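Local atomic coordinates of formate-dependent phosphoribosylglycinamide formyltransferase (Mycobacterium tuberculosis H37Rv, PDB entry 6KHR), a protein that is a member of the ATP-grasp family of enzymes and assembles with a second copy of itself. Residues T227-C232 / L323-L328; K274-R279 / V292-N297; A278-A283 / V301-V306. All coordinates share one frame; numbering follows the deposited sequence.

All three contacts pack helices on one antiparallel sheet of the ATP-grasp domain. Strand 224-235 carries contact 1 on one face, where helix 325-334 lies. Helix 267-284 takes the other face and serves both contact 2 and contact 3. The centre of contact 1 is about 15 Å from the centres of the other two, which are themselves about 5 Å apart and share Ala278 and Arg279. Neighbouring strands join the first two contacts through Met228 O and Val292 N, 2.7 Å apart, and Val230 CG2 packs 3.8 Å from Ala277 CB. Contact 3 reaches contact 1 where Cys232 SG lies 3.5 Å from Val281 CG1.

Contact 1: T227-C232 / L323-L328; sequences TMIVVC and LSVFEL
Val231 and Leu328 make the closer of two apolar touches between strand 224-235 and the first turn of helix 325-334, with Val231 CG2 3.8 Å from Leu328 CD1. The two side chains cross at about a right angle, and one methyl group of each makes the touch. Val231 has CG1 anti to the backbone N (chi1 179°), which leaves CG2 as the branch directed at the leucine. Two residues back along the strand, Ile229 reaches out with the end of its longer branch, and its CD1 stands 4.5 Å from Val325 CG2, a looser approach. Both strand residues point toward the helix, whereas Val230 between them packs on Ala277 and Val281 of helix 267-284. Behind the helical partners, Ser324 is the N-cap and forms a capping box with Glu327. Glu327 N donates to Ser324 OG at 3.3 Å, and Ser324 N returns a bond of 2.9 Å to Glu327 OE1, which accepts on its anti lone pair. Leu328 N also bonds to Ser324 O, closing the first turn. Further out, Thr317 OG1 bonds to Val325 N, and Glu327 OE2 forms a salt bridge with Arg319 of the second subunit, a separate link between the two chains. Across the sheet, Ile229 and Val231 are held by backbone bonds to Cys244 and Glu242 of strand 238-252. The interface is thus purely apolar and sets no direction of its own; the capping box and the sheet bonds order the backbones that bear the methyl groups, and so are likely to set where these meet.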
loop_
_atom_site.group_PDB
_atom_site.type_symbol
_atom_site.label_atom_id
_atom_site.label_comp_id
_atom_site.label_asym_id
_atom_site.label_seq_id
_atom_site.Cartn_x
_atom_site.Cartn_y
_atom_site.Cartn_z
ATOM N N THR A 227 15.998 -9.529 9.401
ATOM C CA THR A 227 16.229 -8.434 8.473
ATOM C C THR A 227 16.090 -7.095 9.203
ATOM O O THR A 227 15.040 -6.801 9.780
ATOM C CB THR A 227 15.270 -8.510 7.291
ATOM O OG1 THR A 227 15.422 -9.777 6.636
ATOM C CG2 THR A 227 15.569 -7.378 6.301
ATOM N N MET A 228 17.169 -6.306 9.186
ATOM C CA MET A 228 17.174 -4.929 9.683
ATOM C C MET A 228 16.995 -4.005 8.492
ATOM O O MET A 228 17.876 -3.929 7.627
ATOM C CB MET A 228 18.474 -4.599 10.405
ATOM C CG MET A 228 18.790 -5.479 11.579
ATOM S SD MET A 228 17.774 -5.030 12.995
ATOM C CE MET A 228 18.144 -3.261 13.014
ATOM N N ILE A 229 15.846 -3.342 8.424
ATOM C CA ILE A 229 15.584 -2.374 7.374
ATOM C C ILE A 229 16.076 -1.038 7.868
ATOM O O ILE A 229 15.577 -0.539 8.884
ATOM C CB ILE A 229 14.095 -2.278 7.025
ATOM C CG1 ILE A 229 13.557 -3.605 6.493
ATOM C CG2 ILE A 229 13.911 -1.166 5.978
ATOM C CD1 ILE A 229 14.060 -3.945 5.146
ATOM N N VAL A 230 17.038 -0.459 7.144
ATOM C CA VAL A 230 17.595 0.845 7.464
ATOM C C VAL A 230 17.193 1.818 6.365
ATOM O O VAL A 230 17.270 1.501 5.170
ATOM C CB VAL A 230 19.122 0.782 7.615
ATOM C CG1 VAL A 230 19.624 2.125 7.998
ATOM C CG2 VAL A 230 19.514 -0.257 8.645
ATOM N N VAL A 231 16.745 2.997 6.781
ATOM C CA VAL A 231 16.233 4.025 5.891
ATOM C C VAL A 231 17.111 5.244 6.054
ATOM O O VAL A 231 17.292 5.732 7.176
ATOM C CB VAL A 231 14.776 4.396 6.223
ATOM C CG1 VAL A 231 14.273 5.506 5.274
ATOM C CG2 VAL A 231 13.872 3.160 6.227
ATOM N N CYS A 232 17.628 5.752 4.940
ATOM C CA CYS A 232 18.423 6.972 4.920
ATOM C C CYS A 232 17.731 7.964 4.002
ATOM O O CYS A 232 17.603 7.724 2.795
ATOM C CB CYS A 232 19.839 6.677 4.451
ATOM S SG CYS A 232 20.585 5.425 5.464
ATOM N N LEU A 323 4.270 3.147 7.454
ATOM C CA LEU A 323 4.818 3.311 6.105
ATOM C C LEU A 323 5.494 2.009 5.679
ATOM O O LEU A 323 6.418 1.531 6.349
ATOM C CB LEU A 323 5.813 4.471 6.057
ATOM C CG LEU A 323 5.262 5.814 6.562
ATOM C CD1 LEU A 323 6.269 6.945 6.432
ATOM C CD2 LEU A 323 4.015 6.170 5.801
ATOM N N SER A 324 5.026 1.429 4.580
ATOM C CA SER A 324 5.613 0.184 4.119
ATOM C C SER A 324 7.006 0.436 3.550
ATOM O O SER A 324 7.389 1.574 3.247
ATOM C CB SER A 324 4.731 -0.473 3.058
ATOM O OG SER A 324 4.693 0.313 1.880
ATOM N N VAL A 325 7.762 -0.655 3.396
ATOM C CA VAL A 325 9.122 -0.532 2.881
ATOM C C VAL A 325 9.115 0.198 1.548
ATOM O O VAL A 325 10.081 0.889 1.212
ATOM C CB VAL A 325 9.784 -1.922 2.772
ATOM C CG1 VAL A 325 9.027 -2.808 1.774
ATOM C CG2 VAL A 325 11.266 -1.793 2.412
ATOM N N PHE A 326 8.011 0.088 0.794
ATOM C CA PHE A 326 7.849 0.782 -0.479
ATOM C C PHE A 326 7.521 2.261 -0.299
ATOM O O PHE A 326 8.012 3.105 -1.059
ATOM C CB PHE A 326 6.751 0.112 -1.292
ATOM C CG PHE A 326 6.923 -1.348 -1.423
ATOM C CD1 PHE A 326 8.098 -1.867 -1.937
ATOM C CD2 PHE A 326 5.916 -2.212 -1.035
ATOM C CE1 PHE A 326 8.266 -3.225 -2.061
ATOM C CE2 PHE A 326 6.073 -3.584 -1.159
ATOM C CZ PHE A 326 7.247 -4.088 -1.667
ATOM N N GLU A 327 6.673 2.599 0.673
ATOM C CA GLU A 327 6.458 4.013 0.953
ATOM C C GLU A 327 7.730 4.639 1.511
ATOM O O GLU A 327 8.074 5.773 1.164
ATOM C CB GLU A 327 5.264 4.184 1.902
ATOM C CG GLU A 327 3.958 3.583 1.318
ATOM C CD GLU A 327 2.750 3.536 2.281
ATOM O OE1 GLU A 327 2.880 3.083 3.450
ATOM O OE2 GLU A 327 1.642 3.927 1.840
ATOM N N LEU A 328 8.486 3.896 2.322
ATOM C CA LEU A 328 9.753 4.450 2.795
ATOM C C LEU A 328 10.727 4.686 1.637
ATOM O O LEU A 328 11.378 5.741 1.567
ATOM C CB LEU A 328 10.371 3.541 3.855
ATOM C CG LEU A 328 9.607 3.323 5.164
ATOM C CD1 LEU A 328 10.248 2.170 5.941
ATOM C CD2 LEU A 328 9.555 4.600 6.024
#

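Contact 2: K274-R279 / V292-N297; sequences KSIAAR and VELMIN
No ring, amide or other flat group mediates this contact: Ile276 and Ala277 meet Leu294 and Val292 through aliphatic carbon alone. The arrangement is a helix packed on an antiparallel sheet within the ATP-grasp domain, helix 267-284 lying on strand 288-297, the next strand in the chain. Ile276 points toward the strand and presents its CG2 methyl, 3.8 Å from Leu294 CD2. That methyl is anti to the backbone N, while CG1 lies beside the N (chi1 -67°). The isoleucine and leucine side chains run past each other in opposite directions, and touch where these two methyl groups meet. Leu294 also packs on Ala273 one turn earlier in the helix and on Met228 and Val301 in the strands that flank its own. At the other end of the contact the backbones come closest, with 5.9 Å between the CA atoms of Ala277 and Val292. The approach is consistent with the small side chain of Ala277, and the valine touches main-chain carbon as well as the methyl group. Val292 and Leu294 both face the helix; Glu293 between them turns to the other face of the sheet, where its OE2 hydrogen-bonds to His249 NE2. Ile280 and Val281, one turn on in the helix, also touch Val292, while Ile276 adds Pro145 and Val301 to its surroundings. The four touching residues are buried, and the packing joins helix to sheet without a polar bond. Both branches of Val292 approach the alanine backbone, CG1 at 4.0 Å and CG2 at 4.2 Å from Ala277 CA.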
loop_
_atom_site.group_PDB
_atom_site.type_symbol
_atom_site.label_atom_id
_atom_site.label_comp_id
_atom_site.label_asym_id
_atom_site.label_seq_id
_atom_site.Cartn_x
_atom_site.Cartn_y
_atom_site.Cartn_z
ATOM N N LYS A 274 21.632 -2.912 15.709
ATOM C CA LYS A 274 21.635 -1.526 15.259
ATOM C C LYS A 274 23.042 -1.094 14.871
ATOM O O LYS A 274 23.262 -0.485 13.814
ATOM C CB LYS A 274 21.086 -0.617 16.355
ATOM C CG LYS A 274 19.556 -0.485 16.404
ATOM C CD LYS A 274 19.183 0.797 17.158
ATOM C CE LYS A 274 17.742 0.830 17.634
ATOM N NZ LYS A 274 17.518 1.969 18.589
ATOM N N SER A 275 24.011 -1.426 15.723
ATOM C CA SER A 275 25.387 -1.015 15.490
ATOM C C SER A 275 25.894 -1.536 14.144
ATOM O O SER A 275 26.367 -0.761 13.300
ATOM C CB SER A 275 26.251 -1.510 16.643
ATOM O OG SER A 275 27.460 -0.815 16.696
ATOM N N ILE A 276 25.757 -2.848 13.921
ATOM C CA ILE A 276 26.172 -3.487 12.666
ATOM C C ILE A 276 25.413 -2.908 11.475
ATOM O O ILE A 276 26.016 -2.509 10.466
ATOM C CB ILE A 276 25.959 -5.011 12.745
ATOM C CG1 ILE A 276 26.890 -5.641 13.765
ATOM C CG2 ILE A 276 26.066 -5.649 11.366
ATOM C CD1 ILE A 276 26.515 -7.071 14.105
ATOM N N ALA A 277 24.075 -2.908 11.555
ATOM C CA ALA A 277 23.253 -2.324 10.495
ATOM C C ALA A 277 23.705 -0.902 10.164
ATOM O O ALA A 277 23.943 -0.571 8.995
ATOM C CB ALA A 277 21.777 -2.343 10.897
ATOM N N ALA A 278 23.886 -0.061 11.191
ATOM C CA ALA A 278 24.245 1.337 10.953
ATOM C C ALA A 278 25.608 1.470 10.297
ATOM O O ALA A 278 25.830 2.379 9.490
ATOM C CB ALA A 278 24.225 2.119 12.257
ATOM N N ARG A 279 26.545 0.579 10.635
ATOM C CA ARG A 279 27.903 0.795 10.143
ATOM C C ARG A 279 28.056 0.348 8.689
ATOM O O ARG A 279 28.642 1.070 7.884
ATOM C CB ARG A 279 28.915 0.119 11.072
ATOM C CG ARG A 279 28.897 0.731 12.468
ATOM C CD ARG A 279 29.951 0.179 13.418
ATOM N NE ARG A 279 31.155 0.988 13.348
ATOM C CZ ARG A 279 32.161 0.728 12.526
ATOM N NH1 ARG A 279 32.094 -0.327 11.728
ATOM N NH2 ARG A 279 33.232 1.514 12.495
ATOM N N VAL A 292 19.480 -5.226 5.871
ATOM C CA VAL A 292 20.723 -5.756 6.417
ATOM C C VAL A 292 20.405 -7.101 7.027
ATOM O O VAL A 292 19.568 -7.196 7.936
ATOM C CB VAL A 292 21.354 -4.817 7.451
ATOM C CG1 VAL A 292 22.459 -5.530 8.184
ATOM C CG2 VAL A 292 21.884 -3.605 6.780
ATOM N N GLU A 293 21.074 -8.135 6.535
ATOM C CA GLU A 293 20.792 -9.491 6.958
ATOM C C GLU A 293 21.700 -9.890 8.109
ATOM O O GLU A 293 22.925 -9.722 8.033
ATOM C CB GLU A 293 20.933 -10.452 5.779
ATOM C CG GLU A 293 19.798 -10.312 4.773
ATOM C CD GLU A 293 18.406 -10.482 5.407
ATOM O OE1 GLU A 293 17.420 -9.965 4.838
ATOM O OE2 GLU A 293 18.289 -11.137 6.466
ATOM N N LEU A 294 21.092 -10.410 9.178
ATOM C CA LEU A 294 21.815 -10.830 10.370
ATOM C C LEU A 294 21.374 -12.224 10.822
ATOM O O LEU A 294 20.276 -12.695 10.520
ATOM C CB LEU A 294 21.633 -9.837 11.528
ATOM C CG LEU A 294 21.793 -8.356 11.228
ATOM C CD1 LEU A 294 21.407 -7.564 12.453
ATOM C CD2 LEU A 294 23.217 -8.092 10.855
ATOM N N MET A 295 22.279 -12.872 11.547
ATOM C CA MET A 295 22.076 -14.156 12.200
ATOM C C MET A 295 22.241 -13.953 13.696
ATOM O O MET A 295 23.180 -13.295 14.135
ATOM C CB MET A 295 23.084 -15.199 11.695
ATOM C CG MET A 295 22.996 -15.450 10.201
ATOM S SD MET A 295 24.291 -16.544 9.575
ATOM C CE MET A 295 25.585 -15.380 9.155
ATOM N N ILE A 296 21.335 -14.514 14.481
ATOM C CA ILE A 296 21.251 -14.215 15.904
ATOM C C ILE A 296 21.186 -15.513 16.681
ATOM O O ILE A 296 20.451 -16.437 16.315
ATOM C CB ILE A 296 20.036 -13.320 16.235
ATOM C CG1 ILE A 296 20.057 -12.090 15.321
ATOM C CG2 ILE A 296 20.023 -12.915 17.734
ATOM C CD1 ILE A 296 19.456 -10.872 15.912
ATOM N N ASN A 297 21.956 -15.577 17.743
ATOM C CA ASN A 297 21.962 -16.688 18.666
ATOM C C ASN A 297 22.090 -16.056 20.048
ATOM O O ASN A 297 23.183 -15.821 20.538
ATOM C CB ASN A 297 23.094 -17.659 18.368
ATOM C CG ASN A 297 22.966 -18.955 19.154
ATOM O OD1 ASN A 297 21.939 -19.219 19.792
ATOM N ND2 ASN A 297 24.009 -19.774 19.111
#

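Contact 3: A278-A283 / V301-V306; sequences ARIVKA and VYFADV
Ile280 bridges helix 267-284 to Phe303 and Val306 of strand 300-307, an outermost strand of the antiparallel sheet in this chain. At the start of the segment, Ala278 and Arg279 contribute their carbonyl oxygens, which accept the helical bonds from Lys282 N and Ala283 N. Ile280 follows and points toward the strand. Its CG1 is anti to the backbone N (chi1 -169°), which extends that branch from the helix, and this one carbon meets both partners: Val306 CG1 at 4.1 Å and Phe303 CE1 at 4.2 Å. It comes to the phenylalanine ring obliquely. One face of this ring has Asp305 N over its centre, 3.7 Å above the plane; the backbone two residues on therefore passes over this face. Asp305 belongs to a classic beta bulge, in which Ala304 and Asp305 both lie opposite Glu293. Asp305 OD1 receives a weak bond from Val306 N. Val281 approaches the strand less closely and instead packs on Phe290 and Val230, while Ala283 O accepts a bond from Arg123 NE. The contact lies between helix 267-284 and the border strand, with helix 131-141 packing on both: Leu137 packs on Ile280, Ala138 on Phe303, and Leu134 on Val306 and Asp305.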
loop_
_atom_site.group_PDB
_atom_site.type_symbol
_atom_site.label_atom_id
_atom_site.label_comp_id
_atom_site.label_asym_id
_atom_site.label_seq_id
_atom_site.Cartn_x
_atom_site.Cartn_y
_atom_site.Cartn_z
ATOM N N ALA A 278 23.886 -0.061 11.191
ATOM C CA ALA A 278 24.245 1.337 10.953
ATOM C C ALA A 278 25.608 1.470 10.297
ATOM O O ALA A 278 25.830 2.379 9.490
ATOM C CB ALA A 278 24.225 2.119 12.257
ATOM N N ARG A 279 26.545 0.579 10.635
ATOM C CA ARG A 279 27.903 0.795 10.143
ATOM C C ARG A 279 28.056 0.348 8.689
ATOM O O ARG A 279 28.642 1.070 7.884
ATOM C CB ARG A 279 28.915 0.119 11.072
ATOM C CG ARG A 279 28.897 0.731 12.468
ATOM C CD ARG A 279 29.951 0.179 13.418
ATOM N NE ARG A 279 31.155 0.988 13.348
ATOM C CZ ARG A 279 32.161 0.728 12.526
ATOM N NH1 ARG A 279 32.094 -0.327 11.728
ATOM N NH2 ARG A 279 33.232 1.514 12.495
ATOM N N ILE A 280 27.508 -0.803 8.305
ATOM C CA ILE A 280 27.581 -1.171 6.893
ATOM C C ILE A 280 26.839 -0.152 6.033
ATOM O O ILE A 280 27.262 0.147 4.906
ATOM C CB ILE A 280 27.055 -2.601 6.647
ATOM C CG1 ILE A 280 27.403 -3.055 5.234
ATOM C CG2 ILE A 280 25.566 -2.676 6.801
ATOM C CD1 ILE A 280 28.863 -3.250 5.036
ATOM N N VAL A 281 25.750 0.435 6.547
ATOM C CA VAL A 281 24.967 1.328 5.705
ATOM C C VAL A 281 25.701 2.643 5.506
ATOM O O VAL A 281 25.712 3.194 4.396
ATOM C CB VAL A 281 23.548 1.540 6.267
ATOM C CG1 VAL A 281 22.903 2.792 5.644
ATOM C CG2 VAL A 281 22.675 0.315 5.969
ATOM N N LYS A 282 26.347 3.163 6.560
ATOM C CA LYS A 282 27.089 4.416 6.403
ATOM C C LYS A 282 28.301 4.240 5.495
ATOM O O LYS A 282 28.672 5.179 4.792
ATOM C CB LYS A 282 27.521 4.983 7.757
ATOM C CG LYS A 282 26.465 5.838 8.452
ATOM C CD LYS A 282 27.032 6.513 9.698
ATOM C CE LYS A 282 26.056 7.528 10.289
ATOM N NZ LYS A 282 26.439 7.949 11.668
ATOM N N ALA A 283 28.896 3.046 5.457
ATOM C CA ALA A 283 29.991 2.813 4.524
ATOM C C ALA A 283 29.501 2.873 3.084
ATOM O O ALA A 283 30.209 3.373 2.204
ATOM C CB ALA A 283 30.664 1.470 4.810
ATOM N N VAL A 301 25.418 -11.546 17.370
ATOM C CA VAL A 301 24.846 -11.104 16.113
ATOM C C VAL A 301 25.927 -11.173 15.052
ATOM O O VAL A 301 27.064 -10.741 15.286
ATOM C CB VAL A 301 24.257 -9.691 16.234
ATOM C CG1 VAL A 301 23.635 -9.256 14.905
ATOM C CG2 VAL A 301 23.219 -9.679 17.362
ATOM N N TYR A 302 25.586 -11.757 13.910
ATOM C CA TYR A 302 26.499 -11.904 12.795
ATOM C C TYR A 302 25.950 -11.174 11.584
ATOM O O TYR A 302 24.758 -11.243 11.281
ATOM C CB TYR A 302 26.722 -13.364 12.435
ATOM C CG TYR A 302 27.260 -14.204 13.561
ATOM C CD1 TYR A 302 26.403 -14.823 14.467
ATOM C CD2 TYR A 302 28.614 -14.402 13.712
ATOM C CE1 TYR A 302 26.893 -15.614 15.496
ATOM C CE2 TYR A 302 29.116 -15.185 14.732
ATOM C CZ TYR A 302 28.252 -15.793 15.621
ATOM O OH TYR A 302 28.759 -16.576 16.635
ATOM N N PHE A 303 26.832 -10.468 10.909
ATOM C CA PHE A 303 26.517 -9.929 9.602
ATOM C C PHE A 303 26.473 -11.056 8.578
ATOM O O PHE A 303 27.406 -11.853 8.493
ATOM C CB PHE A 303 27.563 -8.890 9.206
ATOM C CG PHE A 303 27.370 -8.371 7.836
ATOM C CD1 PHE A 303 26.364 -7.434 7.580
ATOM C CD2 PHE A 303 28.148 -8.842 6.786
ATOM C CE1 PHE A 303 26.166 -6.939 6.305
ATOM C CE2 PHE A 303 27.956 -8.366 5.510
ATOM C CZ PHE A 303 26.965 -7.400 5.264
ATOM N N ALA A 304 25.406 -11.114 7.794
ATOM C CA ALA A 304 25.400 -12.053 6.677
ATOM C C ALA A 304 25.372 -11.382 5.317
ATOM O O ALA A 304 26.035 -11.869 4.396
ATOM C CB ALA A 304 24.214 -13.012 6.774
ATOM N N ASP A 305 24.622 -10.291 5.156
ATOM C CA ASP A 305 24.480 -9.661 3.848
ATOM C C ASP A 305 23.765 -8.318 3.977
ATOM O O ASP A 305 23.200 -7.984 5.020
ATOM C CB ASP A 305 23.721 -10.568 2.884
ATOM C CG ASP A 305 23.957 -10.201 1.450
ATOM O OD1 ASP A 305 24.861 -9.370 1.201
ATOM O OD2 ASP A 305 23.237 -10.730 0.577
ATOM N N VAL A 306 23.784 -7.559 2.883
ATOM C CA VAL A 306 22.982 -6.352 2.734
ATOM C C VAL A 306 22.541 -6.228 1.280
ATOM O O VAL A 306 23.326 -6.471 0.357
ATOM C CB VAL A 306 23.745 -5.084 3.192
ATOM C CG1 VAL A 306 25.076 -4.950 2.475
ATOM C CG2 VAL A 306 22.876 -3.827 2.993
#